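Local coordinates for protein galactitol 1-phosphate 5-dehydrogenase (Escherichia coli, PDB 4A2C) that oxidises galactitol 1-phosphate to D-tagatose 6-phosphate with NAD(+) as electron acceptor, as a zinc-dependent, homodimeric member of the alcohol dehydrogenase family, at residues Leu57-Ser62 with Tyr106-Ser111; Ile165-Gly170 with Glu244-Ile249; Pro20-Gln25 with Tyr120-Arg125; Lys186-Ile191 with Phe204-Thr209; Gln208-Ser213 with Ser222-Leu227. All coordinates share one frame; numbering follows the deposited sequence.

Contact 1 (Leu57-Ser62 with Tyr106-Ser111); sequences LGHEFS and YDFIGS. With NI (nickel (II) ion), chain C.
The metal site that is probably the catalytic one, occupied by nickel in the crystal, has His59 as a ligand, backed by Phe108. His59 NE2 lies 2.3 Å from the nickel ion, which Cys38 also binds. With chi1 at 61°, CG between backbone N and carbonyl carbon, the imidazole turns one face to Phe108 CE1, 3.7 Å from His59 CG, in an edge-to-face pair with planes at 72°. At the edge, a water accepts from His59 ND1 at 2.8 Å and from Gly58 N, and can donate to Gly110 O; a second-shell link thus helps fix the ring's rotation. The backbone sets His59 CB 3.0 Å from Ile109 O, a buried carbonyl oxygen with no polar partner in the model. Gly110 admits no side chain: a CB would press on Gly58 C and jam against Ile109 O. Farther along, Ile109 CG2 abuts the edge of Phe61 at CE2, 4.0 Å away. Such a histidine ligand within a GroES-like domain is consistent with the catalytic zinc site of the family.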
# COMPACT_ATOMS: atom_id res chain seq x y z
N LEU A 57 -31.42 12.43 4.66
CA LEU A 57 -30.30 11.71 4.07
C LEU A 57 -30.59 11.31 2.61
O LEU A 57 -31.55 11.78 2.01
CB LEU A 57 -29.98 10.47 4.90
CG LEU A 57 -29.16 10.63 6.18
CD1 LEU A 57 -28.79 12.08 6.43
CD2 LEU A 57 -29.89 10.04 7.38
N GLY A 58 -29.74 10.45 2.05
CA GLY A 58 -29.97 9.89 0.72
C GLY A 58 -29.06 10.47 -0.35
O GLY A 58 -29.27 11.62 -0.81
N HIS A 59 -28.05 9.69 -0.74
CA HIS A 59 -27.11 10.11 -1.77
C HIS A 59 -26.92 9.05 -2.86
O HIS A 59 -25.94 9.10 -3.60
CB HIS A 59 -25.76 10.42 -1.17
CG HIS A 59 -25.13 9.25 -0.48
ND1 HIS A 59 -25.39 8.94 0.84
CD2 HIS A 59 -24.28 8.29 -0.93
CE1 HIS A 59 -24.71 7.85 1.18
NE2 HIS A 59 -24.04 7.44 0.12
N GLU A 60 -27.85 8.10 -2.95
CA GLU A 60 -27.79 7.06 -3.99
C GLU A 60 -29.09 7.11 -4.77
O GLU A 60 -30.01 6.32 -4.50
CB GLU A 60 -27.66 5.67 -3.37
CG GLU A 60 -26.44 5.44 -2.50
CD GLU A 60 -26.50 4.10 -1.78
OE1 GLU A 60 -27.45 3.32 -2.04
OE2 GLU A 60 -25.62 3.83 -0.95
N PHE A 61 -29.20 8.03 -5.72
CA PHE A 61 -30.49 8.22 -6.36
C PHE A 61 -30.44 8.68 -7.81
O PHE A 61 -29.47 9.28 -8.27
CB PHE A 61 -31.37 9.15 -5.53
CG PHE A 61 -30.89 10.58 -5.47
CD1 PHE A 61 -31.29 11.49 -6.43
CD2 PHE A 61 -30.10 11.03 -4.42
CE1 PHE A 61 -30.88 12.81 -6.37
CE2 PHE A 61 -29.69 12.34 -4.35
CZ PHE A 61 -30.09 13.24 -5.33
N SER A 62 -31.52 8.37 -8.52
CA SER A 62 -31.63 8.67 -9.93
C SER A 62 -33.01 9.28 -10.15
O SER A 62 -33.87 9.23 -9.26
CB SER A 62 -31.47 7.40 -10.76
OG SER A 62 -32.53 6.48 -10.51
N TYR A 106 -15.39 20.72 0.97
CA TYR A 106 -16.36 19.92 0.21
C TYR A 106 -17.77 19.92 0.80
O TYR A 106 -17.96 20.14 2.00
CB TYR A 106 -15.86 18.48 0.07
CG TYR A 106 -15.80 17.71 1.38
CD1 TYR A 106 -16.92 17.05 1.87
CD2 TYR A 106 -14.62 17.65 2.11
CE1 TYR A 106 -16.86 16.34 3.07
CE2 TYR A 106 -14.56 16.95 3.31
CZ TYR A 106 -15.68 16.30 3.78
OH TYR A 106 -15.61 15.60 4.97
N ASP A 107 -18.75 19.70 -0.07
CA ASP A 107 -20.10 19.45 0.37
C ASP A 107 -20.42 18.01 -0.01
O ASP A 107 -19.70 17.39 -0.81
CB ASP A 107 -21.08 20.41 -0.32
CG ASP A 107 -22.41 20.52 0.42
OD1 ASP A 107 -22.50 19.99 1.54
OD2 ASP A 107 -23.35 21.14 -0.13
N PHE A 108 -21.48 17.46 0.56
CA PHE A 108 -21.87 16.10 0.23
C PHE A 108 -23.36 15.93 0.46
O PHE A 108 -23.84 16.02 1.58
CB PHE A 108 -21.08 15.09 1.07
CG PHE A 108 -21.15 13.68 0.55
CD1 PHE A 108 -22.31 12.94 0.69
CD2 PHE A 108 -20.07 13.11 -0.09
CE1 PHE A 108 -22.39 11.65 0.21
CE2 PHE A 108 -20.13 11.81 -0.57
CZ PHE A 108 -21.30 11.08 -0.42
N ILE A 109 -24.07 15.70 -0.64
CA ILE A 109 -25.51 15.43 -0.62
C ILE A 109 -25.83 14.22 0.26
O ILE A 109 -25.28 13.12 0.07
CB ILE A 109 -26.01 15.24 -2.07
CG1 ILE A 109 -25.84 16.56 -2.83
CG2 ILE A 109 -27.46 14.78 -2.09
CD1 ILE A 109 -26.03 16.46 -4.32
N GLY A 110 -26.67 14.43 1.27
CA GLY A 110 -27.08 13.37 2.17
C GLY A 110 -26.19 13.22 3.40
O GLY A 110 -26.30 12.23 4.14
N SER A 111 -25.31 14.19 3.64
CA SER A 111 -24.48 14.16 4.84
C SER A 111 -24.24 15.56 5.40
O SER A 111 -24.60 15.88 6.54
CB SER A 111 -23.14 13.48 4.56
OG SER A 111 -22.42 13.32 5.76
NI NI C . -23.08 5.37 0.06
O HOH W 1 -27.06 9.76 2.89

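Contact 2 (Ile165-Gly170 with Glu244-Ile249); sequences IIIGAG and ELAVEI
Leu245 O accepts the helical hydrogen bond of Ile249 N at 3.0 Å, and this single turn sets both side chains on the helix face that meets Ile165 and Ile167. The strand supplies alternate residues, so the two isoleucines point the same way, toward helix 240-249. Segment axes approach to 10.4 Å at 155°, a nearly antiparallel strand-helix pairing of the Rossmann type. The methyl end of Ile167 is the hub: its CD1 sits 3.8 Å from Ala246 CB, and flanking it are Leu245 CD2 at 4.4 Å and Ile249 CD1 at 4.3 Å. Chi1 of -64° turns Ile167 CG1 anti to the carbonyl carbon, and the extended second torsion carries CD1 out to the helix, where the small alanine permits close approach. One pair to the side, Ile165 CG2 meets Ile249 CD1 at 4.3 Å. Ile166, on the reverse face of the strand, packs instead on helix 171-182, before which Gly168 and Gly170 probably form part of the Rossmann GxGxxG turn. Between strand and helix everything is aliphatic, which implies that shape and burial, rather than directed bonds, set their spacing.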
# COMPACT_ATOMS: atom_id res chain seq x y z
N ILE A 165 -10.14 -11.06 -5.32
CA ILE A 165 -10.67 -11.64 -4.10
C ILE A 165 -11.45 -10.52 -3.41
O ILE A 165 -10.88 -9.45 -3.15
CB ILE A 165 -9.52 -12.11 -3.20
CG1 ILE A 165 -8.72 -13.20 -3.91
CG2 ILE A 165 -10.05 -12.63 -1.86
CD1 ILE A 165 -7.45 -13.63 -3.16
N ILE A 166 -12.74 -10.73 -3.16
CA ILE A 166 -13.55 -9.71 -2.48
C ILE A 166 -13.83 -10.17 -1.05
O ILE A 166 -14.34 -11.26 -0.83
CB ILE A 166 -14.89 -9.44 -3.20
CG1 ILE A 166 -14.67 -9.20 -4.69
CG2 ILE A 166 -15.62 -8.24 -2.55
CD1 ILE A 166 -13.70 -8.06 -5.02
N ILE A 167 -13.49 -9.33 -0.09
CA ILE A 167 -13.66 -9.68 1.32
C ILE A 167 -14.78 -8.81 1.88
O ILE A 167 -14.68 -7.59 1.88
CB ILE A 167 -12.34 -9.45 2.09
CG1 ILE A 167 -11.25 -10.40 1.56
CG2 ILE A 167 -12.53 -9.67 3.59
CD1 ILE A 167 -9.91 -10.26 2.28
N GLY A 168 -15.85 -9.44 2.35
CA GLY A 168 -17.07 -8.73 2.68
C GLY A 168 -18.09 -8.95 1.57
O GLY A 168 -17.87 -8.56 0.42
N ALA A 169 -19.21 -9.58 1.92
CA ALA A 169 -20.26 -9.83 0.94
C ALA A 169 -21.49 -8.96 1.19
O ALA A 169 -22.61 -9.42 1.04
CB ALA A 169 -20.65 -11.32 0.92
N GLY A 170 -21.27 -7.71 1.58
CA GLY A 170 -22.35 -6.73 1.62
C GLY A 170 -22.65 -6.18 0.22
O GLY A 170 -22.13 -6.67 -0.77
N GLU A 244 -6.38 -7.84 8.51
CA GLU A 244 -5.38 -8.84 8.87
C GLU A 244 -5.46 -10.07 7.94
O GLU A 244 -4.44 -10.53 7.42
CB GLU A 244 -5.57 -9.25 10.34
CG GLU A 244 -4.61 -10.33 10.84
CD GLU A 244 -4.89 -10.74 12.27
OE1 GLU A 244 -6.08 -10.87 12.63
OE2 GLU A 244 -3.92 -10.95 13.04
N LEU A 245 -6.68 -10.55 7.69
CA LEU A 245 -6.90 -11.72 6.85
C LEU A 245 -6.36 -11.51 5.44
O LEU A 245 -5.72 -12.40 4.87
CB LEU A 245 -8.41 -12.01 6.75
CG LEU A 245 -8.76 -13.16 5.82
CD1 LEU A 245 -8.29 -14.47 6.45
CD2 LEU A 245 -10.27 -13.21 5.55
N ALA A 246 -6.64 -10.34 4.86
CA ALA A 246 -6.20 -10.01 3.50
C ALA A 246 -4.68 -10.17 3.39
O ALA A 246 -4.16 -10.71 2.39
CB ALA A 246 -6.60 -8.59 3.14
N VAL A 247 -3.98 -9.69 4.40
CA VAL A 247 -2.52 -9.71 4.38
C VAL A 247 -1.99 -11.14 4.52
O VAL A 247 -1.00 -11.51 3.87
CB VAL A 247 -1.92 -8.83 5.50
CG1 VAL A 247 -0.41 -9.08 5.62
CG2 VAL A 247 -2.21 -7.35 5.22
N GLU A 248 -2.66 -11.94 5.35
CA GLU A 248 -2.20 -13.31 5.59
C GLU A 248 -2.47 -14.23 4.40
O GLU A 248 -1.69 -15.15 4.15
CB GLU A 248 -2.81 -13.87 6.87
CG GLU A 248 -2.30 -13.20 8.16
CD GLU A 248 -0.98 -13.78 8.63
OE1 GLU A 248 -0.67 -14.95 8.28
OE2 GLU A 248 -0.25 -13.08 9.37
N ILE A 249 -3.55 -13.99 3.65
CA ILE A 249 -3.85 -14.84 2.49
C ILE A 249 -3.15 -14.40 1.20
O ILE A 249 -3.06 -15.17 0.24
CB ILE A 249 -5.37 -14.98 2.23
CG1 ILE A 249 -5.96 -13.66 1.72
CG2 ILE A 249 -6.08 -15.48 3.48
CD1 ILE A 249 -7.47 -13.75 1.41

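Contact 3 (Pro20-Gln25 with Tyr120-Arg125); sequences PEIKHQ and YIVVKR
Pro20 and Val122 make the tight part of this contact, in which the loop before strand 27-36 of the GroES-like domain runs beside strand 120-124. The two backbones head almost the same way, 16° apart end to end, yet stay separate: the CA atoms of Ile22 and Val122 are 6.4 Å from each other, and side chains do the touching. Chi1 of 167° leaves Val122 CG2 beside its own backbone N and directs it into the loop, where it comes 3.7 Å from Glu21 O and 3.8 Å from Pro20 O. The flank of the proline ring adds a 4.1 Å approach of Pro20 CB to Val122 CG2, while Pro20 CD rests on Tyr120 CB at 3.9 Å. The tyrosine ring itself leads off to a cation-pi contact with Lys31.

Toward His24 the packing gives way to an exposed, polar side. The side chain of Ile22 merely grazes, CG1 lying 4.4 Å from Val122 CG2, and Glu21 turns off to a salt bridge with Arg29. Glu27 OE2 gathers the polar ends of Lys124 and His24, by a salt bridge from Lys124 NZ and a hydrogen bond with His24 ND1. Oblique to the imidazole, Lys124 NZ stands 3.3 Å from His24 ND1.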
# COMPACT_ATOMS: atom_id res chain seq x y z
N PRO A 20 -38.85 22.36 -3.65
CA PRO A 20 -37.70 23.27 -3.67
C PRO A 20 -37.54 23.96 -5.03
O PRO A 20 -37.80 23.34 -6.07
CB PRO A 20 -36.51 22.34 -3.40
CG PRO A 20 -36.96 21.01 -3.92
CD PRO A 20 -38.45 20.94 -3.68
N GLU A 21 -37.13 25.22 -5.02
CA GLU A 21 -36.98 25.97 -6.27
C GLU A 21 -35.51 26.21 -6.59
O GLU A 21 -34.65 26.16 -5.70
CB GLU A 21 -37.76 27.30 -6.21
CG GLU A 21 -39.24 27.15 -5.84
CD GLU A 21 -40.10 26.59 -6.97
OE1 GLU A 21 -39.70 26.70 -8.16
OE2 GLU A 21 -41.18 26.04 -6.66
N ILE A 22 -35.22 26.47 -7.86
CA ILE A 22 -33.85 26.75 -8.30
C ILE A 22 -33.43 28.15 -7.85
O ILE A 22 -34.11 29.12 -8.16
CB ILE A 22 -33.71 26.63 -9.83
CG1 ILE A 22 -33.54 25.15 -10.23
CG2 ILE A 22 -32.52 27.45 -10.33
CD1 ILE A 22 -33.46 24.94 -11.72
N LYS A 23 -32.30 28.24 -7.15
CA LYS A 23 -31.85 29.51 -6.55
C LYS A 23 -30.49 30.00 -7.04
O LYS A 23 -29.98 31.03 -6.60
CB LYS A 23 -31.81 29.38 -5.03
CG LYS A 23 -32.51 28.18 -4.53
CD LYS A 23 -33.70 28.56 -3.69
CE LYS A 23 -33.42 28.18 -2.25
NZ LYS A 23 -34.64 27.60 -1.60
N HIS A 24 -29.87 29.25 -7.94
CA HIS A 24 -28.59 29.66 -8.49
C HIS A 24 -28.57 29.30 -9.97
O HIS A 24 -29.30 28.40 -10.39
CB HIS A 24 -27.45 29.02 -7.70
CG HIS A 24 -27.35 29.50 -6.28
ND1 HIS A 24 -27.79 28.75 -5.21
CD2 HIS A 24 -26.88 30.66 -5.77
CE1 HIS A 24 -27.58 29.42 -4.09
NE2 HIS A 24 -27.03 30.59 -4.40
N GLN A 25 -27.77 30.01 -10.75
CA GLN A 25 -27.80 29.80 -12.20
C GLN A 25 -27.26 28.42 -12.56
O GLN A 25 -27.47 27.96 -13.69
CB GLN A 25 -27.00 30.88 -12.93
CG GLN A 25 -25.52 30.53 -13.13
CD GLN A 25 -24.61 31.34 -12.25
OE1 GLN A 25 -24.34 30.98 -11.10
NE2 GLN A 25 -24.11 32.45 -12.79
N TYR A 120 -38.53 15.74 -4.87
CA TYR A 120 -37.71 16.61 -5.71
C TYR A 120 -36.52 17.05 -4.90
O TYR A 120 -36.57 17.04 -3.67
CB TYR A 120 -38.48 17.87 -6.11
CG TYR A 120 -39.62 17.62 -7.07
CD1 TYR A 120 -40.88 17.28 -6.60
CD2 TYR A 120 -39.44 17.71 -8.45
CE1 TYR A 120 -41.92 17.04 -7.47
CE2 TYR A 120 -40.48 17.47 -9.33
CZ TYR A 120 -41.72 17.13 -8.84
OH TYR A 120 -42.76 16.90 -9.71
N ILE A 121 -35.45 17.43 -5.58
CA ILE A 121 -34.31 17.98 -4.91
C ILE A 121 -33.65 18.96 -5.88
O ILE A 121 -33.68 18.75 -7.09
CB ILE A 121 -33.34 16.86 -4.47
CG1 ILE A 121 -32.29 17.40 -3.49
CG2 ILE A 121 -32.72 16.16 -5.68
CD1 ILE A 121 -31.25 16.29 -3.07
N VAL A 122 -33.11 20.05 -5.35
CA VAL A 122 -32.31 20.95 -6.16
C VAL A 122 -30.84 20.76 -5.78
O VAL A 122 -30.50 20.75 -4.59
CB VAL A 122 -32.73 22.42 -6.00
CG1 VAL A 122 -31.68 23.35 -6.59
CG2 VAL A 122 -34.08 22.65 -6.69
N VAL A 123 -30.00 20.56 -6.78
CA VAL A 123 -28.58 20.35 -6.56
C VAL A 123 -27.82 21.11 -7.62
O VAL A 123 -28.40 21.60 -8.58
CB VAL A 123 -28.19 18.85 -6.64
CG1 VAL A 123 -28.87 18.06 -5.53
CG2 VAL A 123 -28.56 18.26 -8.01
N LYS A 124 -26.50 21.23 -7.46
CA LYS A 124 -25.72 21.84 -8.51
C LYS A 124 -25.74 20.92 -9.73
O LYS A 124 -25.85 19.71 -9.60
CB LYS A 124 -24.28 22.07 -8.03
CG LYS A 124 -24.20 22.84 -6.71
CD LYS A 124 -24.97 24.17 -6.80
CE LYS A 124 -25.04 24.87 -5.44
NZ LYS A 124 -25.70 26.20 -5.52
N ARG A 125 -25.65 21.50 -10.93
CA ARG A 125 -25.48 20.73 -12.16
C ARG A 125 -24.32 19.75 -12.01
O ARG A 125 -24.37 18.60 -12.50
CB ARG A 125 -25.23 21.68 -13.33
CG ARG A 125 -24.57 21.05 -14.56
CD ARG A 125 -25.49 20.04 -15.21
NE ARG A 125 -24.91 19.36 -16.37
CZ ARG A 125 -24.18 18.25 -16.31
NH1 ARG A 125 -23.91 17.71 -15.13
NH2 ARG A 125 -23.71 17.69 -17.42

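Contact 4 (Lys186-Ile191 with Phe204-Thr209); sequences KSVTAI and FGAMQT
Ala190 N donates to Gln208 O at 3.2 Å, a fairly straight bond (161° at the hydrogen) lying in the carbonyl plane. It belongs to a parallel ladder in which Thr189 pairs with Gln208 and Ala190 with Thr209. Where the ladder begins the geometry is poorer: Met207 N is 2.8 Å from Val188 O, but the 123° angle makes the bond weak. CA-H...O contacts supplement it, among them Thr209 CA to Ala190 O at 3.2 Å.

On the face carrying Thr189 and Gln208, the glutamine chain extends across the threonine, its NE2 giving a long, weak bond to Thr189 OG1 at 3.5 Å. The hydroxyl is placed there by a chi1 of -72°, which sets OG1 anti to the carbonyl carbon and leaves it 3.4 Å from Gln208 CG. A valine in this threonine's place takes away that acceptor, and the Gln208 amide would probably be left without this mate and freer to turn. Packing surrounds the bonds: Ala190 CB meets Ala206 CB at 4.1 Å, and Met207 SD lies 3.6 Å from Ser187 CB.

Gly205 forms a Schellman motif after helix 195-203, from which the chain returns as strand 208-211 beside strand 187-192, completing the beta-alpha-beta unit. Val188 and Ala190 pack against helix 171-182, while helix 195-203 also touches Ala190 and Thr209.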
# COMPACT_ATOMS: atom_id res chain seq x y z
N LYS A 186 -9.72 -12.66 -14.23
CA LYS A 186 -9.39 -14.04 -14.50
C LYS A 186 -10.16 -14.99 -13.59
O LYS A 186 -10.57 -16.05 -14.01
CB LYS A 186 -7.89 -14.31 -14.35
CG LYS A 186 -7.53 -15.77 -14.69
CD LYS A 186 -6.18 -16.16 -14.10
CE LYS A 186 -5.87 -17.64 -14.35
NZ LYS A 186 -5.48 -17.90 -15.77
N SER A 187 -10.31 -14.63 -12.32
CA SER A 187 -11.12 -15.41 -11.41
C SER A 187 -11.69 -14.47 -10.37
O SER A 187 -11.15 -13.39 -10.14
CB SER A 187 -10.29 -16.48 -10.72
OG SER A 187 -9.25 -15.90 -9.95
N VAL A 188 -12.79 -14.87 -9.75
CA VAL A 188 -13.35 -14.10 -8.65
C VAL A 188 -13.65 -15.01 -7.46
O VAL A 188 -14.35 -16.04 -7.58
CB VAL A 188 -14.63 -13.32 -9.06
CG1 VAL A 188 -15.12 -12.47 -7.90
CG2 VAL A 188 -14.32 -12.42 -10.25
N THR A 189 -13.10 -14.62 -6.32
CA THR A 189 -13.27 -15.36 -5.09
C THR A 189 -13.89 -14.42 -4.08
O THR A 189 -13.54 -13.24 -4.01
CB THR A 189 -11.91 -15.80 -4.54
OG1 THR A 189 -11.40 -16.85 -5.37
CG2 THR A 189 -12.05 -16.31 -3.11
N ALA A 190 -14.81 -14.94 -3.28
CA ALA A 190 -15.49 -14.14 -2.28
C ALA A 190 -15.25 -14.74 -0.91
O ALA A 190 -15.20 -15.96 -0.75
CB ALA A 190 -16.98 -14.08 -2.58
N ILE A 191 -15.08 -13.87 0.08
CA ILE A 191 -14.79 -14.32 1.43
C ILE A 191 -15.73 -13.59 2.38
O ILE A 191 -15.84 -12.37 2.31
CB ILE A 191 -13.33 -14.01 1.82
CG1 ILE A 191 -12.36 -14.49 0.73
CG2 ILE A 191 -12.98 -14.66 3.12
CD1 ILE A 191 -10.90 -14.40 1.16
N PHE A 204 -23.46 -14.87 -8.27
CA PHE A 204 -23.08 -13.69 -9.04
C PHE A 204 -21.85 -13.90 -9.91
O PHE A 204 -21.48 -13.03 -10.70
CB PHE A 204 -22.86 -12.50 -8.10
CG PHE A 204 -24.12 -11.96 -7.52
CD1 PHE A 204 -25.35 -12.20 -8.14
CD2 PHE A 204 -24.10 -11.19 -6.36
CE1 PHE A 204 -26.53 -11.67 -7.61
CE2 PHE A 204 -25.28 -10.66 -5.83
CZ PHE A 204 -26.49 -10.91 -6.46
N GLY A 205 -21.19 -15.05 -9.76
CA GLY A 205 -20.05 -15.35 -10.60
C GLY A 205 -18.74 -15.61 -9.89
O GLY A 205 -17.72 -15.81 -10.54
N ALA A 206 -18.75 -15.60 -8.56
CA ALA A 206 -17.54 -15.93 -7.82
C ALA A 206 -17.32 -17.45 -7.95
O ALA A 206 -18.13 -18.23 -7.47
CB ALA A 206 -17.69 -15.54 -6.37
N MET A 207 -16.24 -17.85 -8.61
CA MET A 207 -16.04 -19.28 -8.89
C MET A 207 -15.79 -20.09 -7.62
O MET A 207 -15.94 -21.32 -7.63
CB MET A 207 -14.92 -19.49 -9.91
CG MET A 207 -13.67 -18.65 -9.66
SD MET A 207 -12.16 -19.54 -10.07
CE MET A 207 -11.86 -20.40 -8.52
N GLN A 208 -15.40 -19.42 -6.54
CA GLN A 208 -15.25 -20.10 -5.25
C GLN A 208 -15.44 -19.11 -4.09
O GLN A 208 -15.34 -17.90 -4.27
CB GLN A 208 -13.91 -20.85 -5.14
CG GLN A 208 -12.67 -19.97 -5.07
CD GLN A 208 -11.37 -20.78 -5.01
OE1 GLN A 208 -11.37 -21.99 -4.76
NE2 GLN A 208 -10.25 -20.11 -5.25
N THR A 209 -15.74 -19.65 -2.91
CA THR A 209 -16.04 -18.84 -1.73
C THR A 209 -15.37 -19.47 -0.54
O THR A 209 -15.27 -20.69 -0.43
CB THR A 209 -17.58 -18.74 -1.46
OG1 THR A 209 -18.15 -20.05 -1.29
CG2 THR A 209 -18.29 -18.04 -2.60

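Contact 5 (Gln208-Ser213 with Ser222-Leu227); sequences QTFNSS and SVLREL
Phe210 turns its ring edge to Val223 and Leu224 of helix 217-224 in this Rossmann-type domain. Val223 CG1 lies near the ring plane, 3.5 Å from Phe210 CE1, and Leu224 CG meets the rim at CE2, 3.7 Å away. Thr189 CG2 of the adjoining strand packs against the ring at CE2; Met215 and Met220 also touch the phenylalanine side chain. Chi1 of -65°, with CG anti to the carbonyl carbon, lifts the ring off strand 208-211 toward the helix; it spans the gap between backbones, Phe210 CA and Val223 CA being 9.3 Å apart. Cutting this phenylalanine back to an alanine is likely to open a gap between strand and helix, leaving Val223 CG1 and Leu224 CG without the rim they rest on.

The second flat group is the amide of Gln208, lying among aliphatic groups. The glutamine and Val223 side chains pass alongside one another, running in contrary senses, with Gln208 OE1 3.5 Å from Val223 CG1. On the nitrogen side, Gln208 NE2 comes within 3.9 Å of Leu227 CD1.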
# COMPACT_ATOMS: atom_id res chain seq x y z
N GLN A 208 -15.40 -19.42 -6.54
CA GLN A 208 -15.25 -20.10 -5.25
C GLN A 208 -15.44 -19.11 -4.09
O GLN A 208 -15.34 -17.90 -4.27
CB GLN A 208 -13.91 -20.85 -5.14
CG GLN A 208 -12.67 -19.97 -5.07
CD GLN A 208 -11.37 -20.78 -5.01
OE1 GLN A 208 -11.37 -21.99 -4.76
NE2 GLN A 208 -10.25 -20.11 -5.25
N THR A 209 -15.74 -19.65 -2.91
CA THR A 209 -16.04 -18.84 -1.73
C THR A 209 -15.37 -19.47 -0.54
O THR A 209 -15.27 -20.69 -0.43
CB THR A 209 -17.58 -18.74 -1.46
OG1 THR A 209 -18.15 -20.05 -1.29
CG2 THR A 209 -18.29 -18.04 -2.60
N PHE A 210 -14.90 -18.63 0.37
CA PHE A 210 -14.27 -19.09 1.59
C PHE A 210 -15.10 -18.56 2.75
O PHE A 210 -15.32 -17.36 2.85
CB PHE A 210 -12.85 -18.51 1.71
CG PHE A 210 -11.89 -18.98 0.65
CD1 PHE A 210 -12.02 -20.23 0.05
CD2 PHE A 210 -10.81 -18.18 0.27
CE1 PHE A 210 -11.11 -20.67 -0.92
CE2 PHE A 210 -9.89 -18.61 -0.69
CZ PHE A 210 -10.04 -19.85 -1.29
N ASN A 211 -15.56 -19.45 3.63
CA ASN A 211 -16.30 -19.04 4.82
C ASN A 211 -15.32 -18.79 5.97
O ASN A 211 -14.79 -19.74 6.56
CB ASN A 211 -17.35 -20.09 5.19
CG ASN A 211 -18.22 -19.67 6.36
OD1 ASN A 211 -17.74 -19.08 7.32
ND2 ASN A 211 -19.51 -19.99 6.29
N SER A 212 -15.06 -17.52 6.27
CA SER A 212 -13.99 -17.16 7.20
C SER A 212 -14.31 -17.47 8.66
O SER A 212 -13.51 -17.18 9.55
CB SER A 212 -13.59 -15.69 7.04
OG SER A 212 -14.72 -14.84 7.12
N SER A 213 -15.48 -18.05 8.90
CA SER A 213 -15.79 -18.56 10.23
C SER A 213 -15.49 -20.05 10.29
O SER A 213 -15.58 -20.66 11.35
CB SER A 213 -17.24 -18.28 10.61
OG SER A 213 -18.15 -18.91 9.71
N SER A 222 -3.79 -21.93 1.14
CA SER A 222 -3.58 -23.23 0.53
C SER A 222 -4.47 -23.41 -0.71
O SER A 222 -3.99 -23.72 -1.80
CB SER A 222 -3.82 -24.35 1.54
OG SER A 222 -3.49 -25.61 0.98
N VAL A 223 -5.77 -23.17 -0.54
CA VAL A 223 -6.68 -23.27 -1.67
C VAL A 223 -6.31 -22.28 -2.77
O VAL A 223 -6.56 -22.53 -3.95
CB VAL A 223 -8.14 -23.05 -1.23
CG1 VAL A 223 -9.06 -23.10 -2.43
CG2 VAL A 223 -8.54 -24.13 -0.21
N LEU A 224 -5.71 -21.16 -2.39
CA LEU A 224 -5.45 -20.08 -3.34
C LEU A 224 -4.16 -20.32 -4.12
O LEU A 224 -3.83 -19.56 -5.03
CB LEU A 224 -5.32 -18.76 -2.59
CG LEU A 224 -6.62 -18.05 -2.23
CD1 LEU A 224 -6.32 -16.84 -1.36
CD2 LEU A 224 -7.37 -17.64 -3.50
N ARG A 225 -3.44 -21.37 -3.76
CA ARG A 225 -2.13 -21.60 -4.34
C ARG A 225 -2.10 -21.47 -5.85
O ARG A 225 -1.19 -20.84 -6.40
CB ARG A 225 -1.60 -22.98 -3.92
CG ARG A 225 -0.58 -22.91 -2.80
CD ARG A 225 0.66 -22.16 -3.26
NE ARG A 225 1.72 -22.17 -2.25
CZ ARG A 225 3.02 -22.15 -2.53
NH1 ARG A 225 3.42 -22.12 -3.79
NH2 ARG A 225 3.91 -22.17 -1.55
N GLU A 226 -3.09 -22.03 -6.53
CA GLU A 226 -3.05 -22.06 -7.98
C GLU A 226 -3.36 -20.68 -8.54
O GLU A 226 -3.06 -20.38 -9.70
CB GLU A 226 -4.04 -23.09 -8.53
CG GLU A 226 -4.63 -23.99 -7.45
CD GLU A 226 -5.73 -24.88 -7.99
OE1 GLU A 226 -5.97 -24.87 -9.22
OE2 GLU A 226 -6.37 -25.59 -7.18
N LEU A 227 -3.96 -19.84 -7.72
CA LEU A 227 -4.29 -18.49 -8.14
C LEU A 227 -3.59 -17.44 -7.27
O LEU A 227 -4.17 -16.40 -6.98
CB LEU A 227 -5.81 -18.28 -8.12
CG LEU A 227 -6.65 -19.47 -8.60
CD1 LEU A 227 -6.98 -20.41 -7.44
CD2 LEU A 227 -7.92 -19.01 -9.27

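How the contacts relate
The five contacts fall into two groups on opposite sides of the chain's centre. Contacts 1 and 3 share the GroES-like region and touch, Ile109 CD1 packing on Val123 CG1 at 3.5 Å; contact 1 is buried and built round a metal ligand, whereas contact 3 lies at the surface and mixes aliphatic packing with charge. Contacts 2, 4 and 5 meet in the Rossmann sheet. Contact 4 joins neighbouring strands by backbone bonds, while contacts 2 and 5 lay helices on that sheet mainly through apolar side chains, contact 2 largely buried and contact 5 on the edge strand 208-211 and partly buried. Contacts 4 and 5 share Gln208, and Ile191 CD1 reaches Ile249 CD1 at 3.5 Å, tying contact 4 to contact 2.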